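Local coordinates for protein lactaldehyde dehydrogenase (Methanocaldococcus jannaschii, PDB 3PQA) that oxidises lactaldehyde to lactate with NAD as the preferred electron acceptor, a step in the biosynthesis of coenzyme F420, and works as a homotetramer, at residues K72-D83 against K168-I179. Numbering follows the deposited sequence.
Sequences KKEELAKILAID and KAPLVCIELAKI
A chi1 of -172° swings the Asp83 carboxylate away from its own backbone N and across to the N-terminal end of helix 171-179; Ile79, one turn earlier, has CG2 set anti to N as well and lays that methyl against Val172. The two helices, 73-83 and 171-179, pack nearly antiparallel, their axes 153° apart and 9.6 Å at closest approach, in the NAD-binding, Rossmann-like part of the aldehyde dehydrogenase fold. Helix 171-179 follows strand 160-165 of the sheet that also holds strands 122-138 and 216-220, and the linker holds Lys168, whose side chain lies about 8 Å from that of Ser222, part of the probable NAD site.

Asp83 OD2 accepts the N-H of Leu171, 2.8 Å away from that N and met nearly along the C-O axis. The same oxygen takes a hydrogen from a bridging water, which also donates to Ala169 O and accepts from Val172 N, so two successive amides at that end are satisfied, one directly and one through the water. The negative charge there would also suit the positive end of the helix dipole. Without this carboxylate, as with an alanine here, the Leu171 N-H would probably lose its acceptor and the water one of its three partners.

Farther along, the contact turns apolar. Val172 fits among Leu76, Ile79 and Leu80, its CG1 lying 3.9 Å from Leu80 CD2 and its CG2 touching CD2 of Leu76, the two side chains crossing at about a right angle. Pro143 closes over Val172 and Leu80, while Ile69 of helix 55-71 backs Leu76 and Ile179. Glu175 offers its aliphatic part: CB rests on Leu76, and the carboxylate turns off to Lys178 NZ. Last, CG of Glu175 sits 3.6 Å from Ile79 CD1.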
ATOM      1  N   LYS B  72      15.834 -16.768 -28.093  1.00 19.77           N
ATOM      2  CA  LYS B  72      16.678 -17.950 -27.917  1.00 20.26           C
ATOM      3  C   LYS B  72      15.968 -19.061 -27.136  1.00 18.06           C
ATOM      4  O   LYS B  72      16.623 -19.977 -26.634  1.00 17.87           O
ATOM      5  CB  LYS B  72      17.982 -17.572 -27.209  1.00 25.14           C
ATOM      6  CG  LYS B  72      18.903 -16.657 -28.019  1.00 26.98           C
ATOM      7  CD  LYS B  72      20.154 -16.275 -27.216  1.00 26.83           C
ATOM      8  CE  LYS B  72      21.315 -17.212 -27.507  1.00 27.24           C
ATOM      9  NZ  LYS B  72      22.041 -16.789 -28.743  1.00 27.11           N
ATOM     10  N   LYS B  73      14.637 -18.999 -27.067  1.00 17.29           N
ATOM     11  CA  LYS B  73      13.868 -19.895 -26.200  1.00 17.67           C
ATOM     12  C   LYS B  73      14.205 -21.382 -26.380  1.00 17.03           C
ATOM     13  O   LYS B  73      14.524 -22.069 -25.408  1.00 16.59           O
ATOM     14  CB  LYS B  73      12.365 -19.677 -26.363  1.00 19.67           C
ATOM     15  CG  LYS B  73      11.586 -20.386 -25.283  1.00 21.35           C
ATOM     16  CD  LYS B  73      10.092 -20.167 -25.350  1.00 20.45           C
ATOM     17  CE  LYS B  73       9.422 -21.008 -24.267  1.00 21.51           C
ATOM     18  NZ  LYS B  73       7.977 -21.238 -24.569  1.00 20.91           N
ATOM     19  N   GLU B  74      14.136 -21.869 -27.617  1.00 17.32           N
ATOM     20  CA  GLU B  74      14.351 -23.305 -27.873  1.00 18.07           C
ATOM     21  C   GLU B  74      15.777 -23.746 -27.526  1.00 17.36           C
ATOM     22  O   GLU B  74      15.973 -24.780 -26.868  1.00 17.33           O
ATOM     23  CB  GLU B  74      13.968 -23.681 -29.310  1.00 20.87           C
ATOM     24  CG  GLU B  74      13.911 -25.197 -29.585  1.00 23.01           C
ATOM     25  CD  GLU B  74      13.005 -25.988 -28.638  1.00 21.51           C
ATOM     26  OE1 GLU B  74      12.085 -25.416 -28.006  1.00 23.08           O
ATOM     27  OE2 GLU B  74      13.209 -27.220 -28.543  1.00 23.19           O
ATOM     28  N   GLU B  75      16.755 -22.949 -27.950  1.00 17.58           N
ATOM     29  CA  GLU B  75      18.154 -23.188 -27.625  1.00 19.10           C
ATOM     30  C   GLU B  75      18.373 -23.273 -26.121  1.00 17.23           C
ATOM     31  O   GLU B  75      19.067 -24.176 -25.641  1.00 17.14           O
ATOM     32  CB  GLU B  75      19.048 -22.097 -28.221  1.00 23.92           C
ATOM     33  CG  GLU B  75      20.543 -22.383 -28.089  1.00 27.09           C
ATOM     34  CD  GLU B  75      21.430 -21.232 -28.543  1.00 25.41           C
ATOM     35  OE1 GLU B  75      22.620 -21.230 -28.165  1.00 27.60           O
ATOM     36  OE2 GLU B  75      20.951 -20.331 -29.277  1.00 27.49           O
ATOM     37  N   LEU B  76      17.793 -22.329 -25.374  1.00 15.55           N
ATOM     38  CA  LEU B  76      17.979 -22.321 -23.926  1.00 14.87           C
ATOM     39  C   LEU B  76      17.300 -23.528 -23.283  1.00 14.39           C
ATOM     40  O   LEU B  76      17.841 -24.123 -22.345  1.00 14.78           O
ATOM     41  CB  LEU B  76      17.473 -21.006 -23.316  1.00 15.56           C
ATOM     42  CG  LEU B  76      18.243 -19.739 -23.719  1.00 15.39           C
ATOM     43  CD1 LEU B  76      17.484 -18.520 -23.198  1.00 15.62           C
ATOM     44  CD2 LEU B  76      19.681 -19.736 -23.215  1.00 15.66           C
ATOM     45  N   ALA B  77      16.124 -23.891 -23.797  1.00 14.55           N
ATOM     46  CA  ALA B  77      15.410 -25.077 -23.311  1.00 15.01           C
ATOM     47  C   ALA B  77      16.234 -26.348 -23.514  1.00 15.66           C
ATOM     48  O   ALA B  77      16.260 -27.207 -22.635  1.00 15.61           O
ATOM     49  CB  ALA B  77      14.050 -25.209 -23.981  1.00 15.44           C
ATOM     50  N   LYS B  78      16.906 -26.456 -24.664  1.00 16.49           N
ATOM     51  CA  LYS B  78      17.755 -27.626 -24.967  1.00 17.92           C
ATOM     52  C   LYS B  78      18.937 -27.718 -24.013  1.00 16.67           C
ATOM     53  O   LYS B  78      19.299 -28.808 -23.562  1.00 16.42           O
ATOM     54  CB  LYS B  78      18.273 -27.598 -26.416  1.00 21.76           C
ATOM     55  CG  LYS B  78      17.208 -27.623 -27.498  1.00 23.93           C
ATOM     56  CD  LYS B  78      16.579 -28.988 -27.666  1.00 22.87           C
ATOM     57  CE  LYS B  78      15.990 -29.147 -29.060  1.00 24.02           C
ATOM     58  NZ  LYS B  78      15.191 -30.403 -29.100  1.00 23.27           N
ATOM     59  N   ILE B  79      19.533 -26.568 -23.701  1.00 15.83           N
ATOM     60  CA  ILE B  79      20.621 -26.524 -22.738  1.00 15.63           C
ATOM     61  C   ILE B  79      20.160 -27.040 -21.369  1.00 14.67           C
ATOM     62  O   ILE B  79      20.878 -27.799 -20.726  1.00 14.59           O
ATOM     63  CB  ILE B  79      21.254 -25.116 -22.628  1.00 16.62           C
ATOM     64  CG1 ILE B  79      22.053 -24.798 -23.902  1.00 17.38           C
ATOM     65  CG2 ILE B  79      22.189 -25.044 -21.410  1.00 17.37           C
ATOM     66  CD1 ILE B  79      22.291 -23.299 -24.146  1.00 16.79           C
ATOM     67  N   LEU B  80      18.965 -26.639 -20.931  1.00 14.37           N
ATOM     68  CA  LEU B  80      18.412 -27.167 -19.681  1.00 14.18           C
ATOM     69  C   LEU B  80      18.266 -28.692 -19.730  1.00 14.57           C
ATOM     70  O   LEU B  80      18.585 -29.380 -18.765  1.00 14.94           O
ATOM     71  CB  LEU B  80      17.074 -26.499 -19.331  1.00 14.51           C
ATOM     72  CG  LEU B  80      17.183 -25.018 -18.934  1.00 14.36           C
ATOM     73  CD1 LEU B  80      15.786 -24.396 -18.813  1.00 14.46           C
ATOM     74  CD2 LEU B  80      17.928 -24.875 -17.630  1.00 14.48           C
ATOM     75  N   ALA B  81      17.795 -29.208 -20.857  1.00 14.24           N
ATOM     76  CA  ALA B  81      17.611 -30.650 -21.023  1.00 14.25           C
ATOM     77  C   ALA B  81      18.941 -31.381 -20.925  1.00 14.60           C
ATOM     78  O   ALA B  81      19.072 -32.358 -20.186  1.00 15.06           O
ATOM     79  CB  ALA B  81      16.930 -30.951 -22.350  1.00 14.31           C
ATOM     80  N   ILE B  82      19.931 -30.885 -21.661  1.00 15.36           N
ATOM     81  CA  ILE B  82      21.234 -31.532 -21.759  1.00 16.59           C
ATOM     82  C   ILE B  82      22.068 -31.386 -20.480  1.00 16.08           C
ATOM     83  O   ILE B  82      22.693 -32.349 -20.031  1.00 15.81           O
ATOM     84  CB  ILE B  82      21.998 -31.013 -23.024  1.00 18.63           C
ATOM     85  CG1 ILE B  82      21.289 -31.503 -24.294  1.00 19.50           C
ATOM     86  CG2 ILE B  82      23.460 -31.455 -23.028  1.00 19.56           C
ATOM     87  CD1 ILE B  82      21.655 -30.723 -25.563  1.00 19.00           C
ATOM     88  N   ASP B  83      22.058 -30.190 -19.890  1.00 15.28           N
ATOM     89  CA  ASP B  83      22.947 -29.854 -18.776  1.00 15.13           C
ATOM     90  C   ASP B  83      22.321 -30.170 -17.417  1.00 14.10           C
ATOM     91  O   ASP B  83      22.981 -30.728 -16.541  1.00 14.28           O
ATOM     92  CB  ASP B  83      23.348 -28.367 -18.883  1.00 15.88           C
ATOM     93  CG  ASP B  83      24.427 -27.946 -17.893  1.00 16.82           C
ATOM     94  OD1 ASP B  83      25.129 -28.797 -17.321  1.00 15.99           O
ATOM     95  OD2 ASP B  83      24.581 -26.715 -17.698  1.00 16.03           O
ATOM     96  N   LYS B 168      26.836 -27.707 -11.308  1.00 15.47           N
ATOM     97  CA  LYS B 168      26.124 -28.905 -11.750  1.00 16.93           C
ATOM     98  C   LYS B 168      25.302 -28.657 -13.012  1.00 16.09           C
ATOM     99  O   LYS B 168      24.970 -29.592 -13.729  1.00 16.61           O
ATOM    100  CB  LYS B 168      25.237 -29.425 -10.625  1.00 19.86           C
ATOM    101  CG  LYS B 168      26.023 -30.099  -9.528  1.00 20.82           C
ATOM    102  CD  LYS B 168      25.165 -30.314  -8.305  1.00 20.78           C
ATOM    103  CE  LYS B 168      26.028 -30.651  -7.105  1.00 21.14           C
ATOM    104  NZ  LYS B 168      25.208 -30.419  -5.903  1.00 21.32           N
ATOM    105  N   ALA B 169      24.969 -27.391 -13.271  1.00 14.55           N
ATOM    106  CA  ALA B 169      24.263 -27.010 -14.496  1.00 13.26           C
ATOM    107  C   ALA B 169      24.507 -25.545 -14.854  1.00 13.34           C
ATOM    108  O   ALA B 169      23.567 -24.767 -14.914  1.00 13.98           O
ATOM    109  CB  ALA B 169      22.751 -27.296 -14.377  1.00 13.21           C
ATOM    110  N   PRO B 170      25.775 -25.177 -15.123  1.00 13.42           N
ATOM    111  CA  PRO B 170      26.155 -23.775 -15.342  1.00 13.40           C
ATOM    112  C   PRO B 170      25.894 -23.220 -16.751  1.00 13.37           C
ATOM    113  O   PRO B 170      25.915 -22.003 -16.933  1.00 13.37           O
ATOM    114  CB  PRO B 170      27.666 -23.793 -15.071  1.00 13.81           C
ATOM    115  CG  PRO B 170      28.099 -25.153 -15.539  1.00 14.46           C
ATOM    116  CD  PRO B 170      26.928 -26.091 -15.278  1.00 13.81           C
ATOM    117  N   LEU B 171      25.645 -24.082 -17.736  1.00 13.98           N
ATOM    118  CA  LEU B 171      25.686 -23.614 -19.133  1.00 14.78           C
ATOM    119  C   LEU B 171      24.600 -22.600 -19.501  1.00 14.48           C
ATOM    120  O   LEU B 171      24.851 -21.644 -20.256  1.00 14.25           O
ATOM    121  CB  LEU B 171      25.729 -24.780 -20.127  1.00 16.09           C
ATOM    122  CG  LEU B 171      26.903 -25.758 -19.973  1.00 16.80           C
ATOM    123  CD1 LEU B 171      26.864 -26.796 -21.082  1.00 16.24           C
ATOM    124  CD2 LEU B 171      28.263 -25.038 -19.946  1.00 16.21           C
ATOM    125  N   VAL B 172      23.408 -22.773 -18.942  1.00 14.25           N
ATOM    126  CA  VAL B 172      22.357 -21.818 -19.235  1.00 14.55           C
ATOM    127  C   VAL B 172      22.699 -20.456 -18.620  1.00 13.37           C
ATOM    128  O   VAL B 172      22.319 -19.433 -19.173  1.00 13.75           O
ATOM    129  CB  VAL B 172      20.950 -22.306 -18.826  1.00 16.79           C
ATOM    130  CG1 VAL B 172      20.684 -22.076 -17.340  1.00 18.50           C
ATOM    131  CG2 VAL B 172      19.892 -21.633 -19.690  1.00 18.50           C
ATOM    132  N   CYS B 173      23.426 -20.463 -17.496  1.00 12.80           N
ATOM    133  CA  CYS B 173      23.848 -19.228 -16.812  1.00 12.97           C
ATOM    134  C   CYS B 173      24.925 -18.494 -17.586  1.00 13.12           C
ATOM    135  O   CYS B 173      24.956 -17.255 -17.593  1.00 13.57           O
ATOM    136  CB  CYS B 173      24.339 -19.537 -15.401  1.00 13.74           C
ATOM    137  SG  CYS B 173      22.996 -20.161 -14.373  1.00 16.05           S
ATOM    138  N   ILE B 174      25.796 -19.259 -18.243  1.00 13.02           N
ATOM    139  CA  ILE B 174      26.793 -18.680 -19.151  1.00 13.91           C
ATOM    140  C   ILE B 174      26.074 -18.019 -20.329  1.00 12.23           C
ATOM    141  O   ILE B 174      26.434 -16.914 -20.739  1.00 12.62           O
ATOM    142  CB  ILE B 174      27.842 -19.740 -19.617  1.00 16.72           C
ATOM    143  CG1 ILE B 174      28.759 -20.110 -18.444  1.00 17.21           C
ATOM    144  CG2 ILE B 174      28.665 -19.214 -20.780  1.00 17.21           C
ATOM    145  CD1 ILE B 174      29.507 -21.449 -18.630  1.00 17.33           C
ATOM    146  N   GLU B 175      25.030 -18.676 -20.833  1.00 12.17           N
ATOM    147  CA  GLU B 175      24.218 -18.100 -21.902  1.00 13.35           C
ATOM    148  C   GLU B 175      23.486 -16.833 -21.467  1.00 12.70           C
ATOM    149  O   GLU B 175      23.419 -15.864 -22.226  1.00 12.11           O
ATOM    150  CB  GLU B 175      23.240 -19.118 -22.476  1.00 17.08           C
ATOM    151  CG  GLU B 175      23.909 -20.212 -23.353  1.00 18.85           C
ATOM    152  CD  GLU B 175      24.952 -19.657 -24.315  1.00 17.97           C
ATOM    153  OE1 GLU B 175      24.606 -18.840 -25.200  1.00 19.00           O
ATOM    154  OE2 GLU B 175      26.137 -20.024 -24.167  1.00 18.98           O
ATOM    155  N   LEU B 176      22.941 -16.851 -20.250  1.00 12.49           N
ATOM    156  CA  LEU B 176      22.250 -15.667 -19.722  1.00 12.16           C
ATOM    157  C   LEU B 176      23.228 -14.504 -19.552  1.00 11.92           C
ATOM    158  O   LEU B 176      22.874 -13.353 -19.821  1.00 12.45           O
ATOM    159  CB  LEU B 176      21.531 -15.984 -18.405  1.00 13.48           C
ATOM    160  CG  LEU B 176      20.798 -14.824 -17.711  1.00 13.36           C
ATOM    161  CD1 LEU B 176      19.671 -14.277 -18.592  1.00 13.58           C
ATOM    162  CD2 LEU B 176      20.257 -15.280 -16.359  1.00 13.60           C
ATOM    163  N   ALA B 177      24.451 -14.806 -19.111  1.00 11.75           N
ATOM    164  CA  ALA B 177      25.492 -13.792 -18.914  1.00 12.12           C
ATOM    165  C   ALA B 177      25.842 -13.075 -20.226  1.00 12.34           C
ATOM    166  O   ALA B 177      25.975 -11.843 -20.249  1.00 12.18           O
ATOM    167  CB  ALA B 177      26.739 -14.410 -18.281  1.00 12.68           C
ATOM    168  N   LYS B 178      25.986 -13.851 -21.306  1.00 13.05           N
ATOM    169  CA  LYS B 178      26.165 -13.294 -22.651  1.00 14.33           C
ATOM    170  C   LYS B 178      24.991 -12.378 -23.034  1.00 13.02           C
ATOM    171  O   LYS B 178      25.200 -11.278 -23.554  1.00 13.09           O
ATOM    172  CB  LYS B 178      26.312 -14.416 -23.679  1.00 18.55           C
ATOM    173  CG  LYS B 178      27.594 -15.220 -23.544  1.00 18.89           C
ATOM    174  CD  LYS B 178      27.558 -16.387 -24.519  1.00 19.81           C
ATOM    175  CE  LYS B 178      28.750 -17.305 -24.347  1.00 19.26           C
ATOM    176  NZ  LYS B 178      28.581 -18.496 -25.226  1.00 20.34           N
ATOM    177  N   ILE B 179      23.767 -12.842 -22.764  1.00 12.74           N
ATOM    178  CA  ILE B 179      22.551 -12.043 -22.993  1.00 13.68           C
ATOM    179  C   ILE B 179      22.562 -10.719 -22.206  1.00 13.49           C
ATOM    180  O   ILE B 179      22.255  -9.655 -22.764  1.00 13.27           O
ATOM    181  CB  ILE B 179      21.267 -12.867 -22.682  1.00 15.60           C
ATOM    182  CG1 ILE B 179      20.980 -13.846 -23.826  1.00 16.36           C
ATOM    183  CG2 ILE B 179      20.051 -11.958 -22.423  1.00 16.38           C
ATOM    184  CD1 ILE B 179      19.923 -14.893 -23.503  1.00 16.20           C
TER
HETATM  185  O   HOH W   1      22.454 -25.078 -17.522  1.00 16.67           O